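Local coordinates for protein putative modulator of DNA gyrase (PDB 1VPB) that is a putative modulator of DNA gyrase of the peptidase U62 family and possibly acts as a metallopeptidase, at residues A266-Q274 with T329-M340; Q273-N281 with N381-F389. All blocks are in the same frame, centred on the assembly; numbering follows the deposited sequence. Where two conformers were deposited one is given.

Contact 1. Residues A266-Q274 with T329-M340; sequences ALNGSALQQ and TYFIDTYNAKKM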
ATOM      1  N   ALA A 266     -14.831  10.456  11.266  1.00 37.79           N
ATOM      2  CA  ALA A 266     -15.779  11.535  11.126  1.00 34.70           C
ATOM      3  C   ALA A 266     -15.501  12.702  12.056  1.00 34.49           C
ATOM      4  O   ALA A 266     -16.046  13.784  11.914  1.00 35.68           O
ATOM      5  CB  ALA A 266     -17.188  11.021  11.311  1.00 33.65           C
ATOM      6  N   LEU A 267     -14.686  12.470  13.087  1.00 34.15           N
ATOM      7  CA  LEU A 267     -14.318  13.518  13.972  1.00 33.77           C
ATOM      8  C   LEU A 267     -13.099  14.313  13.530  1.00 33.04           C
ATOM      9  O   LEU A 267     -12.671  15.242  14.213  1.00 35.80           O
ATOM     10  CB  LEU A 267     -14.069  12.901  15.352  1.00 34.15           C
ATOM     11  CG  LEU A 267     -15.242  12.163  15.997  1.00 36.44           C
ATOM     12  CD1 LEU A 267     -14.738  11.649  17.371  1.00 36.91           C
ATOM     13  CD2 LEU A 267     -16.382  13.077  16.136  1.00 37.77           C
ATOM     14  N   ASN A 268     -12.517  13.915  12.431  1.00 35.04           N
ATOM     15  CA  ASN A 268     -11.302  14.593  11.959  1.00 35.91           C
ATOM     16  C   ASN A 268     -11.623  15.969  11.388  1.00 37.92           C
ATOM     17  O   ASN A 268     -12.544  16.117  10.563  1.00 37.62           O
ATOM     18  CB  ASN A 268     -10.639  13.782  10.885  1.00 37.35           C
ATOM     19  CG  ASN A 268      -9.841  12.622  11.427  1.00 47.77           C
ATOM     20  OD1 ASN A 268      -9.216  12.728  12.519  1.00 50.23           O
ATOM     21  ND2 ASN A 268      -9.806  11.498  10.658  1.00 51.37           N
ATOM     22  N   GLY A 269     -10.794  16.930  11.736  1.00 38.68           N
ATOM     23  CA  GLY A 269     -10.999  18.330  11.346  1.00 37.23           C
ATOM     24  C   GLY A 269     -11.061  18.464   9.830  1.00 36.48           C
ATOM     25  O   GLY A 269     -11.855  19.283   9.308  1.00 37.79           O
ATOM     26  N   SER A 270     -10.275  17.675   9.123  1.00 37.97           N
ATOM     27  CA  SER A 270     -10.246  17.831   7.625  1.00 40.85           C
ATOM     28  C   SER A 270     -11.539  17.322   7.010  1.00 41.01           C
ATOM     29  O   SER A 270     -12.094  17.927   6.091  1.00 42.63           O
ATOM     30  CB  SER A 270      -9.067  17.084   7.067  1.00 45.66           C
ATOM     31  OG  SER A 270      -9.185  15.724   7.411  1.00 59.16           O
ATOM     32  N   ALA A 271     -12.074  16.222   7.551  1.00 38.87           N
ATOM     33  CA  ALA A 271     -13.388  15.745   7.128  1.00 38.68           C
ATOM     34  C   ALA A 271     -14.501  16.743   7.397  1.00 38.84           C
ATOM     35  O   ALA A 271     -15.395  16.943   6.566  1.00 41.63           O
ATOM     36  CB  ALA A 271     -13.698  14.382   7.781  1.00 40.60           C
ATOM     37  N   LEU A 272     -14.448  17.388   8.563  1.00 37.43           N
ATOM     38  CA  LEU A 272     -15.438  18.369   8.956  1.00 38.83           C
ATOM     39  C   LEU A 272     -15.331  19.586   8.031  1.00 38.16           C
ATOM     40  O   LEU A 272     -16.340  20.109   7.560  1.00 41.26           O
ATOM     41  CB  LEU A 272     -15.202  18.794  10.404  1.00 36.37           C
ATOM     42  CG  LEU A 272     -15.432  17.650  11.403  1.00 35.84           C
ATOM     43  CD1 LEU A 272     -14.800  17.984  12.741  1.00 40.55           C
ATOM     44  CD2 LEU A 272     -16.923  17.278  11.517  1.00 40.42           C
ATOM     45  N   GLN A 273     -14.094  19.971   7.751  1.00 39.43           N
ATOM     46  CA  GLN A 273     -13.819  21.193   6.980  1.00 41.75           C
ATOM     47  C   GLN A 273     -14.286  21.004   5.561  1.00 42.44           C
ATOM     48  O   GLN A 273     -14.815  21.953   4.922  1.00 45.32           O
ATOM     49  CB  GLN A 273     -12.311  21.500   7.039  1.00 40.66           C
ATOM     50  CG  GLN A 273     -11.941  22.895   6.467  1.00 50.01           C
ATOM     51  CD  GLN A 273     -11.845  22.912   4.964  1.00 49.99           C
ATOM     52  OE1 GLN A 273     -11.397  21.934   4.361  1.00 48.96           O
ATOM     53  NE2 GLN A 273     -12.219  24.042   4.351  1.00 48.38           N
ATOM     54  N   GLN A 274     -14.119  19.783   5.074  0.50 42.31           N
ATOM     55  CA  GLN A 274     -14.500  19.401   3.724  0.50 43.60           C
ATOM     56  C   GLN A 274     -15.940  18.924   3.647  0.50 44.11           C
ATOM     57  O   GLN A 274     -16.315  18.312   2.640  0.50 45.07           O
ATOM     58  CB  GLN A 274     -13.579  18.290   3.235  0.50 43.39           C
ATOM     59  CG  GLN A 274     -12.133  18.683   3.139  0.50 46.17           C
ATOM     60  CD  GLN A 274     -11.205  17.487   3.064  0.50 55.40           C
ATOM     61  OE1 GLN A 274     -11.616  16.385   2.673  0.50 56.55           O
ATOM     62  NE2 GLN A 274      -9.955  17.693   3.451  0.50 53.16           N
ATOM     63  N   THR A 329     -15.971  15.843  21.638  0.50 34.31           N
ATOM     64  CA  THR A 329     -14.694  16.244  21.019  0.50 32.57           C
ATOM     65  C   THR A 329     -14.695  16.070  19.515  0.50 33.53           C
ATOM     66  O   THR A 329     -15.161  15.042  19.011  0.50 34.82           O
ATOM     67  CB  THR A 329     -13.568  15.360  21.581  0.50 30.66           C
ATOM     68  OG1 THR A 329     -13.410  15.633  22.970  0.50 32.37           O
ATOM     69  CG2 THR A 329     -12.216  15.724  20.984  0.50 34.97           C
ATOM     70  N   TYR A 330     -14.102  17.057  18.811  1.00 35.54           N
ATOM     71  CA  TYR A 330     -13.591  16.824  17.470  1.00 35.08           C
ATOM     72  C   TYR A 330     -12.055  16.891  17.554  1.00 36.40           C
ATOM     73  O   TYR A 330     -11.494  17.491  18.497  1.00 38.12           O
ATOM     74  CB  TYR A 330     -14.083  17.918  16.552  1.00 36.16           C
ATOM     75  CG  TYR A 330     -15.543  17.948  16.204  1.00 34.66           C
ATOM     76  CD1 TYR A 330     -16.220  16.809  15.804  1.00 35.37           C
ATOM     77  CD2 TYR A 330     -16.215  19.150  16.150  1.00 40.87           C
ATOM     78  CE1 TYR A 330     -17.576  16.874  15.379  1.00 35.05           C
ATOM     79  CE2 TYR A 330     -17.542  19.205  15.762  1.00 39.09           C
ATOM     80  CZ  TYR A 330     -18.213  18.070  15.383  1.00 35.85           C
ATOM     81  OH  TYR A 330     -19.556  18.175  15.007  1.00 38.83           O
ATOM     82  N   PHE A 331     -11.376  16.320  16.549  1.00 34.67           N
ATOM     83  CA  PHE A 331      -9.931  16.280  16.490  1.00 34.31           C
ATOM     84  C   PHE A 331      -9.489  17.255  15.395  1.00 36.52           C
ATOM     85  O   PHE A 331      -9.424  16.862  14.250  1.00 38.00           O
ATOM     86  CB  PHE A 331      -9.415  14.876  16.258  1.00 35.17           C
ATOM     87  CG  PHE A 331      -9.618  13.980  17.436  1.00 35.79           C
ATOM     88  CD1 PHE A 331      -8.799  14.125  18.542  1.00 37.16           C
ATOM     89  CD2 PHE A 331     -10.617  13.024  17.463  1.00 38.97           C
ATOM     90  CE1 PHE A 331      -9.009  13.359  19.675  1.00 40.62           C
ATOM     91  CE2 PHE A 331     -10.817  12.267  18.619  1.00 41.60           C
ATOM     92  CZ  PHE A 331     -10.015  12.446  19.694  1.00 41.79           C
ATOM     93  N   ILE A 332      -9.243  18.492  15.801  1.00 35.68           N
ATOM     94  CA  ILE A 332      -9.019  19.612  14.870  1.00 34.59           C
ATOM     95  C   ILE A 332      -7.618  20.157  15.021  1.00 34.69           C
ATOM     96  O   ILE A 332      -7.273  20.659  16.078  1.00 36.34           O
ATOM     97  CB  ILE A 332     -10.022  20.669  15.102  1.00 37.22           C
ATOM     98  CG1 ILE A 332     -11.439  20.084  15.013  1.00 37.33           C
ATOM     99  CG2 ILE A 332      -9.925  21.714  13.979  1.00 40.87           C
ATOM    100  CD1 ILE A 332     -12.487  21.070  15.280  1.00 41.20           C
ATOM    101  N   ASP A 333      -6.808  20.040  13.980  1.00 35.09           N
ATOM    102  CA  ASP A 333      -5.476  20.619  14.045  1.00 36.28           C
ATOM    103  C   ASP A 333      -5.499  22.126  13.752  1.00 36.42           C
ATOM    104  O   ASP A 333      -6.549  22.749  13.493  1.00 36.79           O
ATOM    105  CB  ASP A 333      -4.497  19.882  13.135  1.00 37.49           C
ATOM    106  CG  ASP A 333      -4.702  20.198  11.675  1.00 42.73           C
ATOM    107  OD1 ASP A 333      -5.750  20.784  11.288  1.00 39.41           O
ATOM    108  OD2 ASP A 333      -3.875  19.774  10.863  1.00 43.31           O
ATOM    109  N   THR A 334      -4.319  22.732  13.787  1.00 37.27           N
ATOM    110  CA  THR A 334      -4.206  24.186  13.729  1.00 37.69           C
ATOM    111  C   THR A 334      -4.762  24.680  12.391  1.00 37.39           C
ATOM    112  O   THR A 334      -5.538  25.641  12.339  1.00 40.38           O
ATOM    113  CB  THR A 334      -2.751  24.599  13.931  1.00 43.27           C
ATOM    114  OG1 THR A 334      -2.331  24.266  15.281  1.00 43.36           O
ATOM    115  CG2 THR A 334      -2.574  26.110  13.877  1.00 45.37           C
ATOM    116  N   TYR A 335      -4.343  24.034  11.323  1.00 37.64           N
ATOM    117  CA  TYR A 335      -4.776  24.419   9.971  1.00 37.21           C
ATOM    118  C   TYR A 335      -6.283  24.370   9.777  1.00 37.91           C
ATOM    119  O   TYR A 335      -6.902  25.356   9.383  1.00 38.15           O
ATOM    120  CB  TYR A 335      -4.101  23.514   8.987  1.00 35.97           C
ATOM    121  CG  TYR A 335      -4.431  23.769   7.570  1.00 38.20           C
ATOM    122  CD1 TYR A 335      -4.021  24.955   6.949  1.00 37.44           C
ATOM    123  CD2 TYR A 335      -5.093  22.839   6.826  1.00 41.96           C
ATOM    124  CE1 TYR A 335      -4.311  25.197   5.639  1.00 35.37           C
ATOM    125  CE2 TYR A 335      -5.376  23.057   5.501  1.00 42.89           C
ATOM    126  CZ  TYR A 335      -4.982  24.242   4.911  1.00 38.07           C
ATOM    127  OH  TYR A 335      -5.274  24.394   3.565  1.00 44.63           O
ATOM    128  N   ASN A 336      -6.916  23.222  10.077  1.00 37.97           N
ATOM    129  CA  ASN A 336      -8.340  23.123   9.941  1.00 36.67           C
ATOM    130  C   ASN A 336      -9.116  24.009  10.915  1.00 40.07           C
ATOM    131  O   ASN A 336     -10.204  24.520  10.580  1.00 42.00           O
ATOM    132  CB  ASN A 336      -8.773  21.661   9.995  1.00 36.97           C
ATOM    133  CG  ASN A 336      -8.372  20.904   8.782  1.00 40.58           C
ATOM    134  OD1 ASN A 336      -8.846  21.187   7.673  1.00 42.17           O
ATOM    135  ND2 ASN A 336      -7.487  19.943   8.950  1.00 42.12           N
ATOM    136  N   ALA A 337      -8.581  24.215  12.108  1.00 40.25           N
ATOM    137  CA  ALA A 337      -9.173  25.158  13.040  1.00 40.27           C
ATOM    138  C   ALA A 337      -9.232  26.564  12.402  1.00 41.31           C
ATOM    139  O   ALA A 337     -10.279  27.220  12.404  1.00 43.52           O
ATOM    140  CB  ALA A 337      -8.424  25.196  14.372  1.00 41.82           C
ATOM    141  N   LYS A 338      -8.116  26.996  11.826  1.00 43.10           N
ATOM    142  CA  LYS A 338      -8.071  28.321  11.185  1.00 43.44           C
ATOM    143  C   LYS A 338      -9.053  28.431  10.025  1.00 44.29           C
ATOM    144  O   LYS A 338      -9.782  29.451   9.914  1.00 44.46           O
ATOM    145  CB  LYS A 338      -6.643  28.650  10.740  1.00 43.04           C
ATOM    146  CG  LYS A 338      -6.442  30.124  10.393  1.00 48.32           C
ATOM    147  CD  LYS A 338      -5.020  30.504  10.414  1.00 52.87           C
ATOM    148  CE  LYS A 338      -4.768  31.916   9.855  1.00 51.68           C
ATOM    149  NZ  LYS A 338      -5.474  32.945  10.721  1.00 54.14           N
ATOM    150  N   LYS A 339      -9.150  27.389   9.213  1.00 41.34           N
ATOM    151  CA  LYS A 339     -10.059  27.394   8.081  1.00 42.53           C
ATOM    152  C   LYS A 339     -11.511  27.448   8.470  1.00 45.83           C
ATOM    153  O   LYS A 339     -12.330  28.100   7.814  1.00 41.68           O
ATOM    154  CB  LYS A 339      -9.841  26.179   7.204  1.00 43.54           C
ATOM    155  CG  LYS A 339      -8.488  26.166   6.582  1.00 46.48           C
ATOM    156  CD  LYS A 339      -8.338  25.082   5.594  1.00 59.92           C
ATOM    157  CE  LYS A 339      -8.676  25.518   4.193  1.00 65.05           C
ATOM    158  NZ  LYS A 339      -8.295  24.385   3.285  1.00 70.20           N
ATOM    159  N   MET A 340     -11.837  26.755   9.547  1.00 42.72           N
ATOM    160  CA  MET A 340     -13.192  26.664   9.989  1.00 44.07           C
ATOM    161  C   MET A 340     -13.586  27.794  10.908  1.00 44.32           C
ATOM    162  O   MET A 340     -14.782  27.974  11.168  1.00 48.25           O
ATOM    163  CB  MET A 340     -13.411  25.323  10.689  1.00 41.76           C
ATOM    164  CG  MET A 340     -13.420  24.170   9.695  1.00 39.82           C
ATOM    165  SD  MET A 340     -14.139  22.659  10.292  1.00 43.85           S
ATOM    166  CE  MET A 340     -12.793  22.177  11.272  1.00 37.70           C
TER
HETATM  167  O   HOH W   1      -9.025  20.514   5.041  1.00 47.15           O

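Contact 2. Residues Q273-N281 with N381-F389; sequences QQKNSFLLN and NNNSSTGDF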
ATOM      1  N   GLN A 273     -14.094  19.971   7.751  1.00 39.43           N
ATOM      2  CA  GLN A 273     -13.819  21.193   6.980  1.00 41.75           C
ATOM      3  C   GLN A 273     -14.286  21.004   5.561  1.00 42.44           C
ATOM      4  O   GLN A 273     -14.815  21.953   4.922  1.00 45.32           O
ATOM      5  CB  GLN A 273     -12.311  21.500   7.039  1.00 40.66           C
ATOM      6  CG  GLN A 273     -11.941  22.895   6.467  1.00 50.01           C
ATOM      7  CD  GLN A 273     -11.845  22.912   4.964  1.00 49.99           C
ATOM      8  OE1 GLN A 273     -11.397  21.934   4.361  1.00 48.96           O
ATOM      9  NE2 GLN A 273     -12.219  24.042   4.351  1.00 48.38           N
ATOM     10  N   GLN A 274     -14.119  19.783   5.074  0.50 42.31           N
ATOM     11  CA  GLN A 274     -14.500  19.401   3.724  0.50 43.60           C
ATOM     12  C   GLN A 274     -15.940  18.924   3.647  0.50 44.11           C
ATOM     13  O   GLN A 274     -16.315  18.312   2.640  0.50 45.07           O
ATOM     14  CB  GLN A 274     -13.579  18.290   3.235  0.50 43.39           C
ATOM     15  CG  GLN A 274     -12.133  18.683   3.139  0.50 46.17           C
ATOM     16  CD  GLN A 274     -11.205  17.487   3.064  0.50 55.40           C
ATOM     17  OE1 GLN A 274     -11.616  16.385   2.673  0.50 56.55           O
ATOM     18  NE2 GLN A 274      -9.955  17.693   3.451  0.50 53.16           N
ATOM     19  N   LYS A 275     -16.739  19.201   4.684  1.00 41.44           N
ATOM     20  CA  LYS A 275     -18.151  18.843   4.716  1.00 46.21           C
ATOM     21  C   LYS A 275     -18.401  17.421   4.216  1.00 45.96           C
ATOM     22  O   LYS A 275     -19.351  17.125   3.463  1.00 48.73           O
ATOM     23  CB  LYS A 275     -19.005  19.918   4.024  1.00 48.82           C
ATOM     24  CG  LYS A 275     -19.104  21.125   4.952  1.00 54.37           C
ATOM     25  CD  LYS A 275     -19.507  22.430   4.311  1.00 67.52           C
ATOM     26  CE  LYS A 275     -19.654  23.485   5.419  1.00 69.62           C
ATOM     27  NZ  LYS A 275     -19.733  24.874   4.876  1.00 83.01           N
ATOM     28  N   ASN A 276     -17.529  16.534   4.678  1.00 41.61           N
ATOM     29  CA  ASN A 276     -17.582  15.102   4.425  1.00 43.48           C
ATOM     30  C   ASN A 276     -17.516  14.295   5.745  1.00 38.77           C
ATOM     31  O   ASN A 276     -16.677  13.396   5.901  1.00 39.82           O
ATOM     32  CB  ASN A 276     -16.408  14.697   3.542  1.00 45.24           C
ATOM     33  CG  ASN A 276     -16.620  13.331   2.876  1.00 53.36           C
ATOM     34  OD1 ASN A 276     -17.739  12.890   2.704  1.00 58.46           O
ATOM     35  ND2 ASN A 276     -15.530  12.651   2.546  1.00 66.33           N
ATOM     36  N   SER A 277     -18.445  14.609   6.629  1.00 39.56           N
ATOM     37  CA  SER A 277     -18.520  13.947   7.920  1.00 39.24           C
ATOM     38  C   SER A 277     -19.921  13.885   8.387  1.00 35.75           C
ATOM     39  O   SER A 277     -20.602  14.905   8.533  1.00 37.34           O
ATOM     40  CB  SER A 277     -17.658  14.657   8.964  1.00 38.97           C
ATOM     41  OG  SER A 277     -18.032  14.176  10.264  1.00 37.92           O
ATOM     42  N   PHE A 278     -20.396  12.675   8.639  1.00 34.78           N
ATOM     43  CA  PHE A 278     -21.760  12.508   9.151  1.00 34.59           C
ATOM     44  C   PHE A 278     -21.927  12.934  10.613  1.00 36.49           C
ATOM     45  O   PHE A 278     -23.046  12.883  11.161  1.00 36.09           O
ATOM     46  CB  PHE A 278     -22.236  11.065   8.967  1.00 37.50           C
ATOM     47  CG  PHE A 278     -21.425  10.016   9.712  1.00 35.80           C
ATOM     48  CD1 PHE A 278     -20.325   9.410   9.120  1.00 34.99           C
ATOM     49  CD2 PHE A 278     -21.796   9.586  11.007  1.00 37.89           C
ATOM     50  CE1 PHE A 278     -19.576   8.416   9.783  1.00 38.51           C
ATOM     51  CE2 PHE A 278     -21.013   8.614  11.683  1.00 35.23           C
ATOM     52  CZ  PHE A 278     -19.938   8.028  11.074  1.00 38.45           C
ATOM     53  N   LEU A 279     -20.806  13.289  11.252  1.00 35.29           N
ATOM     54  CA  LEU A 279     -20.835  13.864  12.587  1.00 34.42           C
ATOM     55  C   LEU A 279     -20.689  15.391  12.630  1.00 36.85           C
ATOM     56  O   LEU A 279     -20.631  15.984  13.689  1.00 35.98           O
ATOM     57  CB  LEU A 279     -19.767  13.193  13.457  1.00 32.81           C
ATOM     58  CG  LEU A 279     -20.052  11.682  13.647  1.00 33.43           C
ATOM     59  CD1 LEU A 279     -19.023  11.112  14.618  1.00 37.84           C
ATOM     60  CD2 LEU A 279     -21.411  11.467  14.171  1.00 39.10           C
ATOM     61  N   LEU A 280     -20.733  16.038  11.464  1.00 37.39           N
ATOM     62  CA  LEU A 280     -20.680  17.488  11.419  1.00 38.99           C
ATOM     63  C   LEU A 280     -21.925  17.966  12.133  1.00 38.35           C
ATOM     64  O   LEU A 280     -23.002  17.360  11.979  1.00 38.69           O
ATOM     65  CB  LEU A 280     -20.714  17.946   9.965  1.00 43.35           C
ATOM     66  CG  LEU A 280     -20.627  19.444   9.701  1.00 41.87           C
ATOM     67  CD1 LEU A 280     -19.242  19.979   9.997  1.00 49.10           C
ATOM     68  CD2 LEU A 280     -21.038  19.664   8.233  1.00 49.65           C
ATOM     69  N   ASN A 281     -21.784  19.024  12.927  1.00 43.19           N
ATOM     70  CA  ASN A 281     -22.913  19.630  13.660  1.00 41.53           C
ATOM     71  C   ASN A 281     -23.545  18.738  14.735  1.00 42.83           C
ATOM     72  O   ASN A 281     -24.699  18.913  15.098  1.00 43.00           O
ATOM     73  CB  ASN A 281     -24.033  20.103  12.703  1.00 49.02           C
ATOM     74  CG  ASN A 281     -23.569  21.176  11.739  1.00 53.45           C
ATOM     75  OD1 ASN A 281     -22.646  21.969  12.031  1.00 64.16           O
ATOM     76  ND2 ASN A 281     -24.195  21.201  10.562  1.00 67.97           N
ATOM     77  N   ASN A 381     -18.206  -0.887   3.001  0.50 48.43           N
ATOM     78  CA  ASN A 381     -17.713   0.447   3.367  0.50 45.61           C
ATOM     79  C   ASN A 381     -18.842   1.200   4.045  0.50 42.96           C
ATOM     80  O   ASN A 381     -19.963   0.682   4.178  0.50 40.30           O
ATOM     81  CB  ASN A 381     -17.213   1.240   2.133  0.50 46.24           C
ATOM     82  CG  ASN A 381     -16.147   2.312   2.469  0.50 45.81           C
ATOM     83  OD1 ASN A 381     -15.966   2.747   3.619  0.50 43.23           O
ATOM     84  ND2 ASN A 381     -15.437   2.742   1.441  0.50 52.52           N
ATOM     85  N   ASN A 382     -18.512   2.408   4.477  1.00 42.66           N
ATOM     86  CA  ASN A 382     -19.480   3.388   4.949  1.00 40.86           C
ATOM     87  C   ASN A 382     -19.374   4.639   4.099  1.00 40.69           C
ATOM     88  O   ASN A 382     -18.305   4.977   3.613  1.00 39.02           O
ATOM     89  CB  ASN A 382     -19.311   3.738   6.436  1.00 40.52           C
ATOM     90  CG  ASN A 382     -18.224   4.779   6.708  1.00 46.35           C
ATOM     91  OD1 ASN A 382     -16.976   4.331   6.597  1.00 39.53           O
ATOM     92  ND2 ASN A 382     -18.499   5.974   7.082  1.00 43.60           N
ATOM     93  N   ASN A 383     -20.501   5.306   3.937  1.00 41.72           N
ATOM     94  CA  ASN A 383     -20.538   6.623   3.368  1.00 41.07           C
ATOM     95  C   ASN A 383     -20.047   7.605   4.425  1.00 41.56           C
ATOM     96  O   ASN A 383     -20.637   7.694   5.522  1.00 39.69           O
ATOM     97  CB  ASN A 383     -21.967   6.933   2.965  1.00 41.15           C
ATOM     98  CG  ASN A 383     -22.099   8.252   2.243  1.00 45.15           C
ATOM     99  OD1 ASN A 383     -21.667   9.296   2.750  1.00 43.25           O
ATOM    100  ND2 ASN A 383     -22.742   8.223   1.060  1.00 41.21           N
ATOM    101  N   SER A 384     -18.992   8.345   4.094  0.50 40.04           N
ATOM    102  CA  SER A 384     -18.347   9.258   5.022  0.50 40.76           C
ATOM    103  C   SER A 384     -19.197  10.467   5.399  0.50 40.52           C
ATOM    104  O   SER A 384     -19.013  11.008   6.486  0.50 38.87           O
ATOM    105  CB  SER A 384     -17.030   9.761   4.421  0.50 41.75           C
ATOM    106  OG  SER A 384     -17.277  10.268   3.127  0.50 44.04           O
ATOM    107  N   SER A 385     -20.109  10.892   4.514  1.00 39.66           N
ATOM    108  CA  SER A 385     -20.986  12.043   4.794  1.00 40.60           C
ATOM    109  C   SER A 385     -22.324  11.693   5.424  1.00 38.67           C
ATOM    110  O   SER A 385     -22.906  12.525   6.136  1.00 38.56           O
ATOM    111  CB  SER A 385     -21.177  12.926   3.551  1.00 45.15           C
ATOM    112  OG  SER A 385     -21.819  12.211   2.524  1.00 50.38           O
ATOM    113  N   THR A 386     -22.843  10.493   5.176  1.00 39.73           N
ATOM    114  CA  THR A 386     -24.145  10.083   5.732  1.00 39.55           C
ATOM    115  C   THR A 386     -24.063   9.089   6.914  1.00 37.47           C
ATOM    116  O   THR A 386     -24.985   9.028   7.735  1.00 36.12           O
ATOM    117  CB  THR A 386     -25.039   9.435   4.653  1.00 39.64           C
ATOM    118  OG1 THR A 386     -24.520   8.165   4.238  1.00 34.62           O
ATOM    119  CG2 THR A 386     -25.051  10.236   3.375  1.00 40.50           C
ATOM    120  N   GLY A 387     -23.006   8.294   6.937  1.00 35.29           N
ATOM    121  CA  GLY A 387     -22.838   7.220   7.917  1.00 36.46           C
ATOM    122  C   GLY A 387     -23.532   5.909   7.595  1.00 35.90           C
ATOM    123  O   GLY A 387     -23.463   4.979   8.383  1.00 36.47           O
ATOM    124  N   ASP A 388     -24.211   5.808   6.442  1.00 34.47           N
ATOM    125  CA  ASP A 388     -24.784   4.545   6.041  1.00 34.71           C
ATOM    126  C   ASP A 388     -23.659   3.543   5.792  1.00 35.11           C
ATOM    127  O   ASP A 388     -22.580   3.921   5.299  1.00 38.13           O
ATOM    128  CB  ASP A 388     -25.640   4.704   4.779  1.00 32.27           C
ATOM    129  CG  ASP A 388     -26.921   5.453   5.022  1.00 41.51           C
ATOM    130  OD1 ASP A 388     -27.354   5.643   6.182  1.00 37.71           O
ATOM    131  OD2 ASP A 388     -27.601   5.867   4.063  1.00 39.59           O
ATOM    132  N   PHE A 389     -23.901   2.276   6.141  1.00 37.29           N
ATOM    133  CA  PHE A 389     -22.852   1.252   6.043  1.00 36.75           C
ATOM    134  C   PHE A 389     -23.394  -0.068   5.544  1.00 37.26           C
ATOM    135  O   PHE A 389     -24.591  -0.367   5.663  1.00 34.42           O
ATOM    136  CB  PHE A 389     -22.106   1.060   7.385  1.00 38.90           C
ATOM    137  CG  PHE A 389     -22.913   0.350   8.437  1.00 36.65           C
ATOM    138  CD1 PHE A 389     -22.999  -1.051   8.456  1.00 37.12           C
ATOM    139  CD2 PHE A 389     -23.617   1.078   9.389  1.00 35.54           C
ATOM    140  CE1 PHE A 389     -23.798  -1.711   9.412  1.00 38.17           C
ATOM    141  CE2 PHE A 389     -24.386   0.440  10.350  1.00 36.11           C
ATOM    142  CZ  PHE A 389     -24.510  -0.944  10.363  1.00 37.45           C
TER

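Contact 1. Residues A266-Q274 with T329-M340
Two backbone hydrogen bonds join L267-G269 to F331, as a single bridge pairing N268 with F331: F331 N gives a nearly straight bond to L267 O (2.9 Å, 171°), while G269 N, the first amide of helix 269-273, reaches F331 O on a more bent path. From this junction helices 269-273 and 334-340 run off side by side, their axes 9.3 Å apart at closest and inclined by 24°. G269 lies at the tightest point, where its lack of a side chain lets I332 and N336 come close to the helix backbone.

The Y330 ring is met from two directions. L272 lays CD1 over one face, 3.7 Å from the centroid, in a CH-pi contact displaced toward the rim, and L267 brings CD2 to the ring edge near its plane. L267 also sets CB against the edge of F331. Further along, M340 bends at chi3 (-76°), which turns its methyl group back toward helix 269-273: SD lies 3.6 Å from Q273 CA, and CE reaches G269 O. Q273 swings CG away from its own amide nitrogen and then bends at chi2, so that CB and CG pass N336 OD1 and the amide reaches K339 CE.

N336 is held at both ends of its amide. ND2 donates to D333 OD1, the N-cap oxygen that also accepts from N336 N on the opposite face of the carboxylate, and OD1 receives a water that donates to Q273 OE1 as well. The N336 amide and Q273 OE1 are thus satisfied by a cap and a water bridge beside an apolar seam of leucine, tyrosine and methionine, although T329 O is buried without a partner. Capping and bridging together should fix the amide of N336 against the neighbouring helix.

Contact 2. Residues Q273-N281 with N381-F389
F278 leans over the turn S384-G387, and its side chain can be followed outward atom by atom. CB rests on the backbone of the turn, 3.3 Å from S385 O and close to T386 C. With chi1 at 62°, CG stands between the backbone N and the carbonyl carbon, which carries the ring across to G387; CG and CD1 both lie near G387 CA. That CA sits over one face, 3.7 Å from the centroid and 21° off the normal, a CH-pi contact offset toward the rim. G387 has no side chain, so the ring can lie directly on its backbone. CD1 also meets S384 O, which comes to the ring edge near its plane. Farther out, CE1 approaches N382 ND2 at 3.8 Å, with the amide plane turned 80° from the ring.

S384 O also accepts a weak bond from F278 N and a CA-H...O contact from S277, at 3.3 Å from S277 CA. At the other end of the contact, S384 OG donates to N276 OD1 (2.7 Å), arriving above the carbonyl plane. The turn is braced from within by N383 OD1, which takes three donors: S385 N and S385 OG in its carbonyl plane, and T386 N from above it. The bond from S385 N makes an Asx turn and that from T386 N extends it to an Asx motif; with S385 OG they fix the path on which S384 and S385 face the 273-281 loop.

N276 closes the Schellman motif that ends helix 269-273, and S277 begins a type I beta turn to L280. The facing turn links antiparallel strands 380-382 and 388-399, so the contact joins a helix-ending loop to a hairpin. Helix 416-421 adds L416 and I417 against F278, so the ring packs against both that helix and the hairpin turn.

Overall arrangement
After the six-stranded antiparallel sheet, the chain passes through 266-281, which supplies one side of both contacts in immediate succession. Contact 1 closes the shorter loop when 329-340 returns after 54 residues containing strands 294-296, 319-323 and 326-327 of the five-stranded sheet. Contact 2 closes the longer loop, with 99 residues between its own segments, when the chain reaches 381-389 of the eight-stranded sheet. Their segments alternate, so the two loops cross, sharing Q273 and Q274. Their centres lie about 13 Å apart, joined by probable hydrogen bonds from S277 OG to A266 O and from Y330 OH to L279 O. Helix 269-273 and its exit loop therefore tie helix 334-340 to the hairpin.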